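Local coordinates for protein alkane monooxygenase (Geobacillus thermodenitrificans, PDB 3B9O) that belongs to the luciferase-like monooxygenase family, adopts a TIM-barrel fold and holds a flavin mononucleotide in a pocket of that barrel, at residues A[128-133]-A[220-225]; A[121-126]-A[216-221]; A[167-172]-A[428-433]. All blocks are in the same frame, centred on the assembly; numbering follows the deposited sequence.

Contact 1 of 3, residues A[128-133]-A[220-225]; sequences GRIAWN and RTPVIY
Backbone bonds between Ile130, Trp132, Val223 and Tyr225 join two parallel strands, 130-133 and 223-225. Val223 N donates to Ile130 O at 3.2 Å. Trp132 N gives a shorter bond to Val223 O, 2.8 Å long, and Tyr225 N closes the series on Trp132 O. Thus Trp132 both gives and receives, as the staggered ladder of a parallel pair requires, and Ala131, Trp132 and Asn133 lie opposite Val223, Ile224 and Tyr225. A weaker CA-H...O contact, from Asn133 CA to Tyr225 O, follows at the C-terminal end.

The ladder is one seam of the barrel wall in this TIM-barrel protein. Strand 130-135 bonds on its other edge to strand 100-106, through Ala131 and Asn133 to Val103, and strand 223-227 passes on to 243-246. Asn133, at the C-terminal end of the 128-133 segment, has its side chain about 5 Å from the bound flavin mononucleotide.

Apolar packing divides between the two faces of the sheet. On one, Ala131 CB meets Val223 CB at 3.8 Å and approaches Tyr225 CD2 obliquely, while Asn133 crosses Tyr225 at about a right angle, amide and ring planes 90° apart. Asn133 CG lies anti to the backbone N (chi1 -179°), beside the carbonyl carbon, and OD1 is 3.7 Å from Tyr225 CB; Asn133 ND2 bonds Thr104 OG1, and Tyr225 OH bonds Tyr412 OH. On the other face Trp132 CE3 stands 4.3 Å from Ile224 CD1, and the indole NE1 is satisfied by Phe105 O. Pro222, just ahead of strand 223-225, lies beside Ile130 and points the same way, CG2 of the isoleucine against CB of the proline at 3.9 Å.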
loop_
_atom_site.group_PDB
_atom_site.type_symbol
_atom_site.label_atom_id
_atom_site.label_comp_id
_atom_site.label_asym_id
_atom_site.label_seq_id
_atom_site.Cartn_x
_atom_site.Cartn_y
_atom_site.Cartn_z
ATOM N N GLY A 128 -17.137 -1.743 -3.935
ATOM C CA GLY A 128 -16.676 -0.799 -2.925
ATOM C C GLY A 128 -15.566 -1.335 -2.042
ATOM O O GLY A 128 -15.525 -1.037 -0.835
ATOM N N ARG A 129 -14.657 -2.122 -2.627
ATOM C CA ARG A 129 -13.613 -2.802 -1.840
ATOM C C ARG A 129 -12.247 -2.461 -2.442
ATOM O O ARG A 129 -11.308 -3.215 -2.315
ATOM C CB ARG A 129 -13.831 -4.319 -1.812
ATOM C CG ARG A 129 -15.055 -4.786 -0.948
ATOM C CD ARG A 129 -15.096 -6.269 -0.922
ATOM N NE ARG A 129 -15.396 -6.868 -2.222
ATOM C CZ ARG A 129 -15.002 -8.091 -2.596
ATOM N NH1 ARG A 129 -14.209 -8.842 -1.816
ATOM N NH2 ARG A 129 -15.399 -8.573 -3.757
ATOM N N ILE A 130 -12.157 -1.298 -3.077
ATOM C CA ILE A 130 -10.916 -0.840 -3.695
ATOM C C ILE A 130 -10.273 0.365 -2.934
ATOM O O ILE A 130 -10.975 1.254 -2.401
ATOM C CB ILE A 130 -11.108 -0.521 -5.234
ATOM C CG1 ILE A 130 -9.772 -0.500 -5.987
ATOM C CG2 ILE A 130 -11.852 0.824 -5.475
ATOM C CD1 ILE A 130 -9.061 -1.875 -6.090
ATOM N N ALA A 131 -8.936 0.373 -2.915
ATOM C CA ALA A 131 -8.167 1.436 -2.308
ATOM C C ALA A 131 -6.996 1.718 -3.229
ATOM O O ALA A 131 -6.574 0.843 -3.997
ATOM C CB ALA A 131 -7.680 1.012 -0.928
ATOM N N TRP A 132 -6.527 2.959 -3.179
ATOM C CA TRP A 132 -5.408 3.387 -3.983
ATOM C C TRP A 132 -4.295 3.931 -3.109
ATOM O O TRP A 132 -4.469 4.926 -2.386
ATOM C CB TRP A 132 -5.888 4.411 -5.042
ATOM C CG TRP A 132 -4.803 5.088 -5.837
ATOM C CD1 TRP A 132 -3.532 4.610 -6.116
ATOM C CD2 TRP A 132 -4.900 6.379 -6.476
ATOM N NE1 TRP A 132 -2.833 5.556 -6.874
ATOM C CE2 TRP A 132 -3.640 6.640 -7.108
ATOM C CE3 TRP A 132 -5.918 7.352 -6.549
ATOM C CZ2 TRP A 132 -3.378 7.842 -7.825
ATOM C CZ3 TRP A 132 -5.668 8.533 -7.269
ATOM C CH2 TRP A 132 -4.416 8.749 -7.919
ATOM N N ASN A 133 -3.149 3.266 -3.192
ATOM C CA ASN A 133 -1.913 3.777 -2.595
ATOM C C ASN A 133 -1.215 4.746 -3.548
ATOM O O ASN A 133 -0.597 4.353 -4.539
ATOM C CB ASN A 133 -0.990 2.656 -2.117
ATOM C CG ASN A 133 0.308 3.193 -1.465
ATOM O OD1 ASN A 133 0.276 4.150 -0.685
ATOM N ND2 ASN A 133 1.437 2.584 -1.788
ATOM N N ARG A 220 -17.320 5.894 -4.604
ATOM C CA ARG A 220 -16.925 6.942 -5.553
ATOM C C ARG A 220 -15.409 7.100 -5.648
ATOM O O ARG A 220 -14.834 6.676 -6.641
ATOM C CB ARG A 220 -17.640 8.300 -5.315
ATOM C CG ARG A 220 -19.175 8.348 -5.661
ATOM C CD ARG A 220 -19.568 9.816 -5.378
ATOM N NE ARG A 220 -20.897 10.229 -5.805
ATOM C CZ ARG A 220 -21.164 10.789 -6.982
ATOM N NH1 ARG A 220 -20.202 10.961 -7.876
ATOM N NH2 ARG A 220 -22.409 11.181 -7.263
ATOM N N THR A 221 -14.773 7.743 -4.659
ATOM C CA THR A 221 -13.311 7.795 -4.556
ATOM C C THR A 221 -12.838 6.520 -3.808
ATOM O O THR A 221 -13.383 6.190 -2.741
ATOM C CB THR A 221 -12.842 9.085 -3.836
ATOM O OG1 THR A 221 -13.293 10.232 -4.574
ATOM C CG2 THR A 221 -11.334 9.110 -3.622
ATOM N N PRO A 222 -11.830 5.805 -4.352
ATOM C CA PRO A 222 -11.256 4.644 -3.599
ATOM C C PRO A 222 -10.705 5.132 -2.241
ATOM O O PRO A 222 -10.362 6.321 -2.102
ATOM C CB PRO A 222 -10.089 4.181 -4.484
ATOM C CG PRO A 222 -10.386 4.704 -5.846
ATOM C CD PRO A 222 -11.132 6.028 -5.624
ATOM N N VAL A 223 -10.628 4.245 -1.252
ATOM C CA VAL A 223 -9.945 4.588 -0.023
ATOM C C VAL A 223 -8.541 5.035 -0.391
ATOM O O VAL A 223 -7.828 4.344 -1.163
ATOM C CB VAL A 223 -9.919 3.417 0.979
ATOM C CG1 VAL A 223 -8.986 3.781 2.140
ATOM C CG2 VAL A 223 -11.335 3.191 1.509
ATOM N N ILE A 224 -8.145 6.204 0.117
ATOM C CA ILE A 224 -6.844 6.792 -0.260
ATOM C C ILE A 224 -5.728 6.458 0.725
ATOM O O ILE A 224 -5.748 6.873 1.878
ATOM C CB ILE A 224 -6.915 8.366 -0.413
ATOM C CG1 ILE A 224 -8.035 8.785 -1.393
ATOM C CG2 ILE A 224 -5.457 8.917 -0.818
ATOM C CD1 ILE A 224 -7.849 8.251 -2.847
ATOM N N TYR A 225 -4.779 5.649 0.289
ATOM C CA TYR A 225 -3.562 5.396 1.053
ATOM C C TYR A 225 -2.450 6.267 0.536
ATOM O O TYR A 225 -2.498 6.721 -0.619
ATOM C CB TYR A 225 -3.097 3.939 0.831
ATOM C CG TYR A 225 -3.693 2.951 1.792
ATOM C CD1 TYR A 225 -2.934 2.445 2.879
ATOM C CD2 TYR A 225 -5.037 2.560 1.663
ATOM C CE1 TYR A 225 -3.514 1.507 3.810
ATOM C CE2 TYR A 225 -5.618 1.646 2.556
ATOM C CZ TYR A 225 -4.853 1.107 3.618
ATOM O OH TYR A 225 -5.457 0.182 4.479
#

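Contact 2 of 3, residues A[121-126]-A[216-221]; sequences TLDHLT and PSPQRT
Asp123, in the last turn of helix 112-125, meets Ser217 and Gln219 in the tight half of this contact, whereas His124 beside it covers a looser, partly exposed flank. Asp123 CG is anti to the backbone N (chi1 -163°), on the side of the turn at 217-220. There OD2 gathers several donors. Gln219 N approaches its syn lone pair at 2.8 Å, and Arg220 N adds a weak bond at 3.2 Å. Ser217 OG also donates to OD2, but the modelled separation of 2.4 Å is doubtful. One carboxylate oxygen thus has a single sound bond, from Gln219 N, with a weak second amide and a serine hydroxyl of uncertain distance beside it. The bond from Gln219 N may favour the charged form of this buried carboxylate. Within the same turn, Pro218 CD rests 3.6 Å from Asp123 OD2, and the guanidinium of Arg220 bridges to Asp178.

The partly exposed flank is joined across the two segments by a CH-pi contact and a carbonyl at a ring edge. Ser217 CB sits over the centre of the His124 imidazole, 3.5 Å from its centroid and only 13° off the ring normal. Pro216 O approaches the rim of that ring, 3.2 Å from His124 CE1 and near its plane. The hydrogen bond of His124 NE2 goes outside the two segments, to Glu215 O just before the turn.

Helix 112-125 is in this way joined to the loop that leads into strand 223-227. Asp123 and Gln219 both also pack on Ile130 of strand 130-135, and Gln219 further touches Tyr412 and Arg413 of helix 412-417.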
loop_
_atom_site.group_PDB
_atom_site.type_symbol
_atom_site.label_atom_id
_atom_site.label_comp_id
_atom_site.label_asym_id
_atom_site.label_seq_id
_atom_site.Cartn_x
_atom_site.Cartn_y
_atom_site.Cartn_z
ATOM N N THR A 121 -14.096 1.587 -12.246
ATOM C CA THR A 121 -14.443 0.242 -12.733
ATOM C C THR A 121 -14.236 -0.795 -11.618
ATOM O O THR A 121 -15.139 -1.583 -11.341
ATOM C CB THR A 121 -13.643 -0.142 -14.024
ATOM O OG1 THR A 121 -13.972 0.788 -15.071
ATOM C CG2 THR A 121 -14.002 -1.578 -14.483
ATOM N N LEU A 122 -13.078 -0.755 -10.962
ATOM C CA LEU A 122 -12.836 -1.665 -9.841
ATOM C C LEU A 122 -13.757 -1.368 -8.670
ATOM O O LEU A 122 -14.175 -2.288 -7.998
ATOM C CB LEU A 122 -11.379 -1.663 -9.396
ATOM C CG LEU A 122 -10.362 -2.083 -10.465
ATOM C CD1 LEU A 122 -8.886 -1.823 -9.992
ATOM C CD2 LEU A 122 -10.572 -3.579 -10.898
ATOM N N ASP A 123 -14.065 -0.094 -8.412
ATOM C CA ASP A 123 -15.000 0.224 -7.342
ATOM C C ASP A 123 -16.392 -0.411 -7.578
ATOM O O ASP A 123 -17.033 -0.869 -6.628
ATOM C CB ASP A 123 -15.129 1.748 -7.114
ATOM C CG ASP A 123 -15.759 2.072 -5.748
ATOM O OD1 ASP A 123 -15.295 1.463 -4.787
ATOM O OD2 ASP A 123 -16.655 2.957 -5.630
ATOM N N HIS A 124 -16.861 -0.385 -8.830
ATOM C CA HIS A 124 -18.073 -1.138 -9.227
ATOM C C HIS A 124 -17.861 -2.657 -9.102
ATOM O O HIS A 124 -18.659 -3.350 -8.410
ATOM C CB HIS A 124 -18.471 -0.829 -10.690
ATOM C CG HIS A 124 -19.122 0.508 -10.873
ATOM N ND1 HIS A 124 -20.305 0.845 -10.249
ATOM C CD2 HIS A 124 -18.760 1.591 -11.604
ATOM C CE1 HIS A 124 -20.637 2.083 -10.575
ATOM N NE2 HIS A 124 -19.703 2.571 -11.374
ATOM N N LEU A 125 -16.838 -3.181 -9.775
ATOM C CA LEU A 125 -16.683 -4.666 -9.889
ATOM C C LEU A 125 -16.516 -5.287 -8.465
ATOM O O LEU A 125 -17.136 -6.314 -8.143
ATOM C CB LEU A 125 -15.503 -5.017 -10.792
ATOM C CG LEU A 125 -15.695 -4.629 -12.269
ATOM C CD1 LEU A 125 -14.384 -4.995 -13.028
ATOM C CD2 LEU A 125 -16.995 -5.267 -12.816
ATOM N N THR A 126 -15.747 -4.608 -7.605
ATOM C CA THR A 126 -15.490 -5.059 -6.220
ATOM C C THR A 126 -16.573 -4.668 -5.223
ATOM O O THR A 126 -16.487 -5.051 -4.038
ATOM C CB THR A 126 -14.144 -4.525 -5.641
ATOM O OG1 THR A 126 -14.269 -3.108 -5.405
ATOM C CG2 THR A 126 -13.005 -4.806 -6.604
ATOM N N PRO A 216 -21.656 6.964 -10.812
ATOM C CA PRO A 216 -21.287 6.819 -9.378
ATOM C C PRO A 216 -21.223 5.346 -8.888
ATOM O O PRO A 216 -22.139 4.534 -9.140
ATOM C CB PRO A 216 -22.357 7.632 -8.630
ATOM C CG PRO A 216 -22.801 8.678 -9.629
ATOM C CD PRO A 216 -22.713 7.983 -11.013
ATOM N N SER A 217 -20.111 5.036 -8.216
ATOM C CA SER A 217 -19.852 3.678 -7.724
ATOM C C SER A 217 -20.005 3.754 -6.196
ATOM O O SER A 217 -20.160 4.905 -5.674
ATOM C CB SER A 217 -18.467 3.258 -8.171
ATOM O OG SER A 217 -17.492 4.124 -7.564
ATOM N N PRO A 218 -19.993 2.594 -5.466
ATOM C CA PRO A 218 -20.298 2.605 -4.016
ATOM C C PRO A 218 -19.486 3.586 -3.158
ATOM O O PRO A 218 -20.059 4.307 -2.372
ATOM C CB PRO A 218 -20.056 1.126 -3.605
ATOM C CG PRO A 218 -20.459 0.396 -4.840
ATOM C CD PRO A 218 -19.753 1.194 -5.914
ATOM N N GLN A 219 -18.171 3.622 -3.335
ATOM C CA GLN A 219 -17.298 4.534 -2.602
ATOM C C GLN A 219 -17.057 5.868 -3.293
ATOM O O GLN A 219 -16.561 6.809 -2.645
ATOM C CB GLN A 219 -15.947 3.871 -2.400
ATOM C CG GLN A 219 -15.998 2.669 -1.486
ATOM C CD GLN A 219 -14.625 2.104 -1.165
ATOM O OE1 GLN A 219 -13.891 1.671 -2.050
ATOM N NE2 GLN A 219 -14.310 2.044 0.089
ATOM N N ARG A 220 -17.320 5.894 -4.604
ATOM C CA ARG A 220 -16.925 6.942 -5.553
ATOM C C ARG A 220 -15.409 7.100 -5.648
ATOM O O ARG A 220 -14.834 6.676 -6.641
ATOM C CB ARG A 220 -17.640 8.300 -5.315
ATOM C CG ARG A 220 -19.175 8.348 -5.661
ATOM C CD ARG A 220 -19.568 9.816 -5.378
ATOM N NE ARG A 220 -20.897 10.229 -5.805
ATOM C CZ ARG A 220 -21.164 10.789 -6.982
ATOM N NH1 ARG A 220 -20.202 10.961 -7.876
ATOM N NH2 ARG A 220 -22.409 11.181 -7.263
ATOM N N THR A 221 -14.773 7.743 -4.659
ATOM C CA THR A 221 -13.311 7.795 -4.556
ATOM C C THR A 221 -12.838 6.520 -3.808
ATOM O O THR A 221 -13.383 6.190 -2.741
ATOM C CB THR A 221 -12.842 9.085 -3.836
ATOM O OG1 THR A 221 -13.293 10.232 -4.574
ATOM C CG2 THR A 221 -11.334 9.110 -3.622
#

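Contact 3 of 3, residues A[167-172]-A[428-433]; sequences VCYKLW and HIAARY
Tyr169 and Ala430 bring the backbones of helix 154-174 and the 3-10 segment 429-433 closest, with CA atoms 5.4 Å apart, and Lys170 and Tyr433 follow at 5.7 Å. Ala430 fills the centre: its CB lies over one face of the Tyr169 ring, 3.5 Å from the centroid and displaced toward the rim on the CG side, a CH-pi contact in which the methyl comes within 3.4 Å of Tyr169 CG. The phenol end of that ring belongs to His428. The imidazole turns an edge toward the Tyr169 face in an offset edge-to-face pair, planes at 88°, and His428 CE1 reaches to 3.3 Å from Tyr169 OH. Two bonds together hold the imidazole: ND1 accepts from Ala430 N at the start of the 3-10 segment, and NE2 bonds His240 O. Ile429 CG1 grazes the Tyr169 ring obliquely at CE1.

A second CH-pi contact lies at the other end. Lys170 CG stands over a face of the Tyr433 ring, 3.8 Å from the centroid and 15° off its normal. Beyond CG the lysine chain is extended, crossing the tyrosine obliquely and laying CE 3.6 Å from Tyr433 CE1. The same ring meets Tyr169 CB through CD2.

In the fold, the contact joins the chain near its C-terminus to helix 154-174. Its chemistry is that of CH-pi contacts and an edge-to-face ring pair, and the polar ends look to third parties, Tyr169 OH to His240 ND1 and Lys170 NZ to Glu166. With no polar bond made between the segments, the rings pack largely by dispersion, while His240 of helix 231-240 holds both Tyr169 OH and His428 NE2.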
loop_
_atom_site.group_PDB
_atom_site.type_symbol
_atom_site.label_atom_id
_atom_site.label_comp_id
_atom_site.label_asym_id
_atom_site.label_seq_id
_atom_site.Cartn_x
_atom_site.Cartn_y
_atom_site.Cartn_z
ATOM N N VAL A 167 -7.892 16.237 -9.981
ATOM C CA VAL A 167 -8.579 15.746 -11.207
ATOM C C VAL A 167 -9.436 14.522 -10.918
ATOM O O VAL A 167 -10.619 14.493 -11.283
ATOM C CB VAL A 167 -7.563 15.407 -12.364
ATOM C CG1 VAL A 167 -8.260 14.762 -13.541
ATOM C CG2 VAL A 167 -6.783 16.689 -12.817
ATOM N N CYS A 168 -8.847 13.532 -10.229
ATOM C CA CYS A 168 -9.575 12.311 -9.864
ATOM C C CYS A 168 -10.747 12.622 -8.948
ATOM O O CYS A 168 -11.888 12.184 -9.205
ATOM C CB CYS A 168 -8.601 11.269 -9.256
ATOM S SG CYS A 168 -7.458 10.668 -10.523
ATOM N N TYR A 169 -10.512 13.437 -7.912
ATOM C CA TYR A 169 -11.632 13.847 -7.022
ATOM C C TYR A 169 -12.781 14.506 -7.806
ATOM O O TYR A 169 -13.944 14.169 -7.591
ATOM C CB TYR A 169 -11.196 14.851 -5.934
ATOM C CG TYR A 169 -10.174 14.388 -4.913
ATOM C CD1 TYR A 169 -9.306 15.320 -4.330
ATOM C CD2 TYR A 169 -10.064 13.032 -4.525
ATOM C CE1 TYR A 169 -8.364 14.951 -3.377
ATOM C CE2 TYR A 169 -9.111 12.637 -3.548
ATOM C CZ TYR A 169 -8.261 13.613 -3.000
ATOM O OH TYR A 169 -7.338 13.262 -2.051
ATOM N N LYS A 170 -12.467 15.452 -8.712
ATOM C CA LYS A 170 -13.539 16.084 -9.529
ATOM C C LYS A 170 -14.327 15.062 -10.352
ATOM O O LYS A 170 -15.537 15.067 -10.334
ATOM C CB LYS A 170 -12.974 17.157 -10.443
ATOM C CG LYS A 170 -12.483 18.416 -9.678
ATOM C CD LYS A 170 -11.576 19.257 -10.593
ATOM C CE LYS A 170 -11.071 20.432 -9.761
ATOM N NZ LYS A 170 -10.492 21.479 -10.603
ATOM N N LEU A 171 -13.624 14.188 -11.056
ATOM C CA LEU A 171 -14.260 13.070 -11.791
ATOM C C LEU A 171 -15.139 12.155 -10.926
ATOM O O LEU A 171 -16.306 11.870 -11.232
ATOM C CB LEU A 171 -13.177 12.253 -12.550
ATOM C CG LEU A 171 -12.391 13.021 -13.632
ATOM C CD1 LEU A 171 -11.206 12.214 -14.144
ATOM C CD2 LEU A 171 -13.337 13.462 -14.817
ATOM N N TRP A 172 -14.575 11.710 -9.819
ATOM C CA TRP A 172 -15.226 10.730 -8.973
ATOM C C TRP A 172 -16.391 11.242 -8.135
ATOM O O TRP A 172 -17.324 10.501 -7.903
ATOM C CB TRP A 172 -14.197 10.102 -8.035
ATOM C CG TRP A 172 -13.208 9.203 -8.716
ATOM C CD1 TRP A 172 -13.437 8.416 -9.804
ATOM C CD2 TRP A 172 -11.871 8.916 -8.278
ATOM N NE1 TRP A 172 -12.304 7.692 -10.107
ATOM C CE2 TRP A 172 -11.336 7.957 -9.175
ATOM C CE3 TRP A 172 -11.061 9.390 -7.221
ATOM C CZ2 TRP A 172 -10.014 7.492 -9.077
ATOM C CZ3 TRP A 172 -9.760 8.925 -7.105
ATOM C CH2 TRP A 172 -9.243 7.971 -8.031
ATOM N N HIS A 428 -12.751 15.931 4.549
ATOM C CA HIS A 428 -11.802 15.637 3.466
ATOM C C HIS A 428 -11.868 16.670 2.316
ATOM O O HIS A 428 -12.945 17.096 1.933
ATOM C CB HIS A 428 -12.050 14.226 2.935
ATOM C CG HIS A 428 -10.923 13.695 2.106
ATOM N ND1 HIS A 428 -10.731 14.063 0.790
ATOM C CD2 HIS A 428 -9.917 12.843 2.413
ATOM C CE1 HIS A 428 -9.662 13.451 0.315
ATOM N NE2 HIS A 428 -9.150 12.701 1.281
ATOM N N ILE A 429 -10.736 17.047 1.726
ATOM C CA ILE A 429 -10.733 18.083 0.653
ATOM C C ILE A 429 -11.534 17.743 -0.644
ATOM O O ILE A 429 -12.069 18.635 -1.323
ATOM C CB ILE A 429 -9.266 18.568 0.317
ATOM C CG1 ILE A 429 -8.392 17.405 -0.149
ATOM C CG2 ILE A 429 -8.617 19.204 1.550
ATOM C CD1 ILE A 429 -7.098 17.854 -0.772
ATOM N N ALA A 430 -11.608 16.463 -0.986
ATOM C CA ALA A 430 -12.424 15.990 -2.104
ATOM C C ALA A 430 -13.910 16.318 -1.966
ATOM O O ALA A 430 -14.605 16.432 -2.974
ATOM C CB ALA A 430 -12.261 14.512 -2.281
ATOM N N ALA A 431 -14.393 16.459 -0.727
ATOM C CA ALA A 431 -15.796 16.751 -0.462
ATOM C C ALA A 431 -16.242 18.089 -1.046
ATOM O O ALA A 431 -17.455 18.295 -1.296
ATOM C CB ALA A 431 -16.097 16.695 1.029
ATOM N N ARG A 432 -15.268 18.971 -1.267
ATOM C CA ARG A 432 -15.457 20.283 -1.947
ATOM C C ARG A 432 -16.111 20.173 -3.312
ATOM O O ARG A 432 -16.789 21.110 -3.746
ATOM C CB ARG A 432 -14.115 21.013 -2.143
ATOM C CG ARG A 432 -13.596 21.684 -0.890
ATOM C CD ARG A 432 -12.097 21.566 -0.769
ATOM N NE ARG A 432 -11.666 21.698 0.628
ATOM C CZ ARG A 432 -10.942 22.715 1.090
ATOM N NH1 ARG A 432 -10.559 23.686 0.261
ATOM N NH2 ARG A 432 -10.587 22.764 2.375
ATOM N N TYR A 433 -15.899 19.050 -4.006
ATOM C CA TYR A 433 -16.346 18.936 -5.403
ATOM C C TYR A 433 -17.711 18.312 -5.603
ATOM O O TYR A 433 -18.161 18.136 -6.736
ATOM C CB TYR A 433 -15.309 18.226 -6.261
ATOM C CG TYR A 433 -13.939 18.807 -6.129
ATOM C CD1 TYR A 433 -13.642 20.100 -6.589
ATOM C CD2 TYR A 433 -12.928 18.068 -5.541
ATOM C CE1 TYR A 433 -12.340 20.633 -6.447
ATOM C CE2 TYR A 433 -11.653 18.571 -5.397
ATOM C CZ TYR A 433 -11.361 19.848 -5.847
ATOM O OH TYR A 433 -10.078 20.306 -5.679
#

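Depth in the fold orders the three contacts. Contact 1 is wholly buried in the barrel wall and relies on regular backbone bonding; contacts 2 and 3 are partly buried and farther from the centre, the one built on a carboxylate accepting from a turn, the other on CH-pi and edge-to-face packing. Contacts 1 and 2 are neighbours, sharing Arg220 and Thr221, with Gly128 N probably bonded to Asp123 O: helix 112-125 and strand 130-135 meet successive parts of one chain segment. Trp172 brings in contact 3, packing on Trp132, Thr221 and Pro222, while its carbonyl oxygen probably accepts from Arg220 NH1.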